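Local coordinates for protein diaminopimelate decarboxylase (Methanocaldococcus jannaschii, PDB 1TWI) that catalyses the pyridoxal-phosphate-dependent decarboxylation of meso-diaminopimelate to L-lysine, the final step of lysine biosynthesis, working as a homodimer, at residues 298-310 against 317-329. Sequence-based numbering, arbitrary orientation.
Sequences TAGYLLGKVHHIK and WVMIDAGMNDMMR
A classic beta bulge marks this antiparallel hairpin, H307 and H308 both lying opposite M319. H307 N donates to M319 O (2.9 Å) and M319 N to H308 O (2.8 Å), while nearer the hairpin's turn K310 and W317 exchange two backbone bonds. Past the bulge D321 takes over: its N donates to K305 O, and its carboxylate bridges K305 and H307 of strand 300-310. D321 OD1 accepts from K305 N (2.9 Å) and D321 OD2 from H307 NE2 (2.9 Å, 161° at the hydrogen), both donors approaching from above the carboxylate plane. With chi1 at 58°, D321 CG lies between its own N and carbonyl carbon, which turns the group back toward the strand; the H307 ring meets OD2 in its own plane, tilted 54° from the carboxylate. T30 OG1, just ahead of strand 32-36, also bonds OD2, giving that oxygen a second partner. The hairpin belongs to the beta-rich domain that accompanies the TIM-like barrel in this class of decarboxylases. On one face V306 CG2 packs on I320 CG2 (3.6 Å) and V318 CG1, and both V306 and I320 also touch L379 of strand 378-382. On the other, K310 CD lies against M319 CE (3.6 Å), and the extended K310 chain carries NZ across the dimer interface to a salt bridge with D134 of the second subunit, where K179 O and G181 O of that subunit also accept from it. Further along, L302 CD2 touches M327 CB (3.7 Å), two residues before R329, which lines the lysine pocket.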
loop_
_atom_site.group_PDB
_atom_site.type_symbol
_atom_site.label_atom_id
_atom_site.label_comp_id
_atom_site.label_asym_id
_atom_site.label_seq_id
_atom_site.Cartn_x
_atom_site.Cartn_y
_atom_site.Cartn_z
ATOM N N THR A 298 15.448 3.381 -12.132
ATOM C CA THR A 298 16.327 4.564 -12.211
ATOM C C THR A 298 15.804 5.652 -13.162
ATOM O O THR A 298 16.381 6.723 -13.234
ATOM C CB THR A 298 17.765 4.165 -12.696
ATOM O OG1 THR A 298 17.680 3.533 -13.954
ATOM C CG2 THR A 298 18.420 3.206 -11.699
ATOM N N ALA A 299 14.735 5.366 -13.917
ATOM C CA ALA A 299 14.187 6.367 -14.823
ATOM C C ALA A 299 13.165 7.289 -14.106
ATOM O O ALA A 299 12.761 8.324 -14.667
ATOM C CB ALA A 299 13.473 5.670 -16.033
ATOM N N GLY A 300 12.768 6.921 -12.899
ATOM C CA GLY A 300 11.734 7.697 -12.180
ATOM C C GLY A 300 12.176 8.568 -11.029
ATOM O O GLY A 300 13.010 8.149 -10.211
ATOM N N TYR A 301 11.648 9.793 -10.971
ATOM C CA TYR A 301 11.992 10.719 -9.889
ATOM C C TYR A 301 10.676 11.242 -9.373
ATOM O O TYR A 301 9.781 11.459 -10.163
ATOM C CB TYR A 301 12.820 11.900 -10.427
ATOM C CG TYR A 301 14.122 11.391 -11.053
ATOM C CD1 TYR A 301 14.114 10.864 -12.340
ATOM C CD2 TYR A 301 15.337 11.341 -10.303
ATOM C CE1 TYR A 301 15.237 10.284 -12.893
ATOM C CE2 TYR A 301 16.513 10.765 -10.862
ATOM C CZ TYR A 301 16.435 10.236 -12.157
ATOM O OH TYR A 301 17.505 9.589 -12.743
ATOM N N LEU A 302 10.563 11.426 -8.054
ATOM C CA LEU A 302 9.342 11.980 -7.482
ATOM C C LEU A 302 9.655 13.356 -6.860
ATOM O O LEU A 302 10.491 13.453 -5.936
ATOM C CB LEU A 302 8.777 11.041 -6.406
ATOM C CG LEU A 302 7.517 11.517 -5.645
ATOM C CD1 LEU A 302 6.347 11.799 -6.614
ATOM C CD2 LEU A 302 7.157 10.455 -4.640
ATOM N N LEU A 303 8.982 14.400 -7.368
ATOM C CA LEU A 303 9.193 15.760 -6.873
ATOM C C LEU A 303 8.110 16.109 -5.874
ATOM O O LEU A 303 6.925 15.846 -6.101
ATOM C CB LEU A 303 9.138 16.774 -8.049
ATOM C CG LEU A 303 9.995 16.376 -9.262
ATOM C CD1 LEU A 303 9.900 17.439 -10.396
ATOM C CD2 LEU A 303 11.433 16.194 -8.811
ATOM N N GLY A 304 8.529 16.664 -4.750
ATOM C CA GLY A 304 7.603 17.042 -3.702
ATOM C C GLY A 304 7.998 18.426 -3.196
ATOM O O GLY A 304 9.170 18.683 -2.927
ATOM N N LYS A 305 7.031 19.320 -3.105
ATOM C CA LYS A 305 7.319 20.629 -2.632
ATOM C C LYS A 305 7.272 20.688 -1.106
ATOM O O LYS A 305 6.431 20.024 -0.429
ATOM C CB LYS A 305 6.344 21.638 -3.258
ATOM C CG LYS A 305 6.484 23.080 -2.694
ATOM C CD LYS A 305 5.805 24.161 -3.621
ATOM C CE LYS A 305 4.295 24.039 -3.651
ATOM N NZ LYS A 305 3.726 25.198 -4.437
ATOM N N VAL A 306 8.175 21.496 -0.560
ATOM C CA VAL A 306 8.249 21.704 0.885
ATOM C C VAL A 306 7.225 22.712 1.362
ATOM O O VAL A 306 7.270 23.881 0.940
ATOM C CB VAL A 306 9.655 22.212 1.267
ATOM C CG1 VAL A 306 9.699 22.507 2.772
ATOM C CG2 VAL A 306 10.699 21.099 0.900
ATOM N N HIS A 307 6.307 22.291 2.238
ATOM C CA HIS A 307 5.309 23.268 2.722
ATOM C C HIS A 307 5.636 23.750 4.124
ATOM O O HIS A 307 5.237 24.853 4.495
ATOM C CB HIS A 307 3.890 22.663 2.676
ATOM C CG HIS A 307 3.387 22.460 1.288
ATOM N ND1 HIS A 307 2.476 23.301 0.698
ATOM C CD2 HIS A 307 3.717 21.542 0.340
ATOM C CE1 HIS A 307 2.258 22.917 -0.550
ATOM N NE2 HIS A 307 3.003 21.850 -0.793
ATOM N N HIS A 308 6.378 22.955 4.895
ATOM C CA HIS A 308 6.724 23.366 6.275
ATOM C C HIS A 308 8.074 22.839 6.721
ATOM O O HIS A 308 8.487 21.743 6.311
ATOM C CB HIS A 308 5.710 22.826 7.279
ATOM C CG HIS A 308 4.311 23.279 7.031
ATOM N ND1 HIS A 308 3.900 24.557 7.298
ATOM C CD2 HIS A 308 3.215 22.622 6.567
ATOM C CE1 HIS A 308 2.617 24.684 7.013
ATOM N NE2 HIS A 308 2.174 23.521 6.566
ATOM N N ILE A 309 8.774 23.645 7.528
ATOM C CA ILE A 309 10.026 23.211 8.144
ATOM C C ILE A 309 9.718 23.222 9.643
ATOM O O ILE A 309 9.080 24.153 10.163
ATOM C CB ILE A 309 11.198 24.160 7.833
ATOM C CG1 ILE A 309 11.485 24.134 6.310
ATOM C CG2 ILE A 309 12.427 23.727 8.677
ATOM C CD1 ILE A 309 12.450 25.172 5.817
ATOM N N LYS A 310 10.165 22.205 10.355
ATOM C CA LYS A 310 9.860 22.097 11.781
ATOM C C LYS A 310 11.031 21.642 12.656
ATOM O O LYS A 310 11.417 20.485 12.613
ATOM C CB LYS A 310 8.712 21.092 11.943
ATOM C CG LYS A 310 8.357 20.662 13.338
ATOM C CD LYS A 310 7.092 19.730 13.269
ATOM C CE LYS A 310 6.551 19.318 14.626
ATOM N NZ LYS A 310 5.568 18.147 14.559
ATOM N N TRP A 317 12.697 18.530 10.836
ATOM C CA TRP A 317 11.828 17.894 9.854
ATOM C C TRP A 317 11.475 18.854 8.744
ATOM O O TRP A 317 11.218 20.032 8.986
ATOM C CB TRP A 317 10.522 17.463 10.489
ATOM C CG TRP A 317 10.615 16.336 11.441
ATOM C CD1 TRP A 317 10.713 16.394 12.824
ATOM C CD2 TRP A 317 10.630 14.956 11.097
ATOM N NE1 TRP A 317 10.803 15.110 13.327
ATOM C CE2 TRP A 317 10.755 14.224 12.282
ATOM C CE3 TRP A 317 10.547 14.268 9.888
ATOM C CZ2 TRP A 317 10.804 12.832 12.285
ATOM C CZ3 TRP A 317 10.593 12.905 9.893
ATOM C CH2 TRP A 317 10.719 12.201 11.071
ATOM N N VAL A 318 11.436 18.312 7.540
ATOM C CA VAL A 318 11.089 19.032 6.325
ATOM C C VAL A 318 9.823 18.279 5.836
ATOM O O VAL A 318 9.873 17.065 5.627
ATOM C CB VAL A 318 12.306 18.911 5.339
ATOM C CG1 VAL A 318 11.892 19.239 3.940
ATOM C CG2 VAL A 318 13.417 19.892 5.807
ATOM N N MET A 319 8.687 18.982 5.708
ATOM C CA MET A 319 7.438 18.326 5.315
ATOM C C MET A 319 7.113 18.628 3.867
ATOM O O MET A 319 6.991 19.786 3.492
ATOM C CB MET A 319 6.263 18.827 6.175
ATOM C CG MET A 319 6.567 18.969 7.699
ATOM S SD MET A 319 7.039 17.401 8.428
ATOM C CE MET A 319 6.737 17.763 10.246
ATOM N N ILE A 320 6.950 17.581 3.060
ATOM C CA ILE A 320 6.645 17.788 1.660
ATOM C C ILE A 320 5.269 17.277 1.231
ATOM O O ILE A 320 4.629 16.497 1.965
ATOM C CB ILE A 320 7.750 17.147 0.742
ATOM C CG1 ILE A 320 7.845 15.631 0.998
ATOM C CG2 ILE A 320 9.159 17.841 1.018
ATOM C CD1 ILE A 320 8.809 14.973 0.020
ATOM N N ASP A 321 4.807 17.695 0.043
ATOM C CA ASP A 321 3.491 17.258 -0.404
ATOM C C ASP A 321 3.407 15.888 -1.076
ATOM O O ASP A 321 2.327 15.468 -1.510
ATOM C CB ASP A 321 2.769 18.355 -1.217
ATOM C CG ASP A 321 3.531 18.812 -2.429
ATOM O OD1 ASP A 321 4.459 18.086 -2.901
ATOM O OD2 ASP A 321 3.184 19.926 -2.926
ATOM N N ALA A 322 4.538 15.201 -1.148
ATOM C CA ALA A 322 4.564 13.813 -1.603
ATOM C C ALA A 322 4.385 13.022 -0.308
ATOM O O ALA A 322 4.823 13.453 0.773
ATOM C CB ALA A 322 5.904 13.447 -2.230
ATOM N N GLY A 323 3.807 11.834 -0.402
ATOM C CA GLY A 323 3.578 11.062 0.810
ATOM C C GLY A 323 3.573 9.578 0.498
ATOM O O GLY A 323 3.601 9.177 -0.666
ATOM N N MET A 324 3.516 8.750 1.532
ATOM C CA MET A 324 3.542 7.311 1.323
ATOM C C MET A 324 2.450 6.794 0.346
ATOM O O MET A 324 2.664 5.771 -0.311
ATOM C CB MET A 324 3.434 6.579 2.670
ATOM C CG MET A 324 2.093 6.788 3.393
ATOM S SD MET A 324 2.054 5.905 4.972
ATOM C CE MET A 324 1.561 4.211 4.442
ATOM N N ASN A 325 1.294 7.452 0.271
ATOM C CA ASN A 325 0.257 6.979 -0.671
ATOM C C ASN A 325 0.764 7.157 -2.163
ATOM O O ASN A 325 0.331 6.449 -3.101
ATOM C CB ASN A 325 -1.046 7.779 -0.454
ATOM C CG ASN A 325 -0.899 9.233 -0.887
ATOM O OD1 ASN A 325 -0.172 10.035 -0.249
ATOM N ND2 ASN A 325 -1.561 9.580 -1.995
ATOM N N ASP A 326 1.655 8.127 -2.372
ATOM C CA ASP A 326 2.240 8.369 -3.720
ATOM C C ASP A 326 3.389 7.377 -4.039
ATOM O O ASP A 326 3.635 7.041 -5.215
ATOM C CB ASP A 326 2.846 9.794 -3.814
ATOM C CG ASP A 326 1.838 10.892 -3.461
ATOM O OD1 ASP A 326 0.767 10.933 -4.103
ATOM O OD2 ASP A 326 2.121 11.702 -2.554
ATOM N N MET A 327 4.104 6.950 -3.003
ATOM C CA MET A 327 5.285 6.108 -3.175
ATOM C C MET A 327 5.482 5.422 -1.829
ATOM O O MET A 327 5.957 6.029 -0.864
ATOM C CB MET A 327 6.473 6.991 -3.510
ATOM C CG MET A 327 7.553 6.252 -4.332
ATOM S SD MET A 327 8.645 5.184 -3.341
ATOM C CE MET A 327 9.777 6.476 -2.529
ATOM N N MET A 328 5.110 4.151 -1.790
ATOM C CA MET A 328 5.088 3.367 -0.566
ATOM C C MET A 328 6.370 2.688 -0.112
ATOM O O MET A 328 6.374 2.114 0.992
ATOM C CB MET A 328 4.033 2.264 -0.710
ATOM C CG MET A 328 2.594 2.791 -0.856
ATOM S SD MET A 328 1.977 3.217 0.815
ATOM C CE MET A 328 1.546 1.508 1.315
ATOM N N ARG A 329 7.441 2.741 -0.904
ATOM C CA ARG A 329 8.629 1.939 -0.517
ATOM C C ARG A 329 9.240 2.233 0.845
ATOM O O ARG A 329 9.479 1.311 1.621
ATOM C CB ARG A 329 9.747 1.967 -1.582
ATOM C CG ARG A 329 9.405 1.394 -2.942
ATOM C CD ARG A 329 10.753 1.230 -3.724
ATOM N NE ARG A 329 11.498 0.082 -3.235
ATOM C CZ ARG A 329 12.745 0.077 -2.757
ATOM N NH1 ARG A 329 13.497 1.158 -2.658
ATOM N NH2 ARG A 329 13.253 -1.085 -2.381
#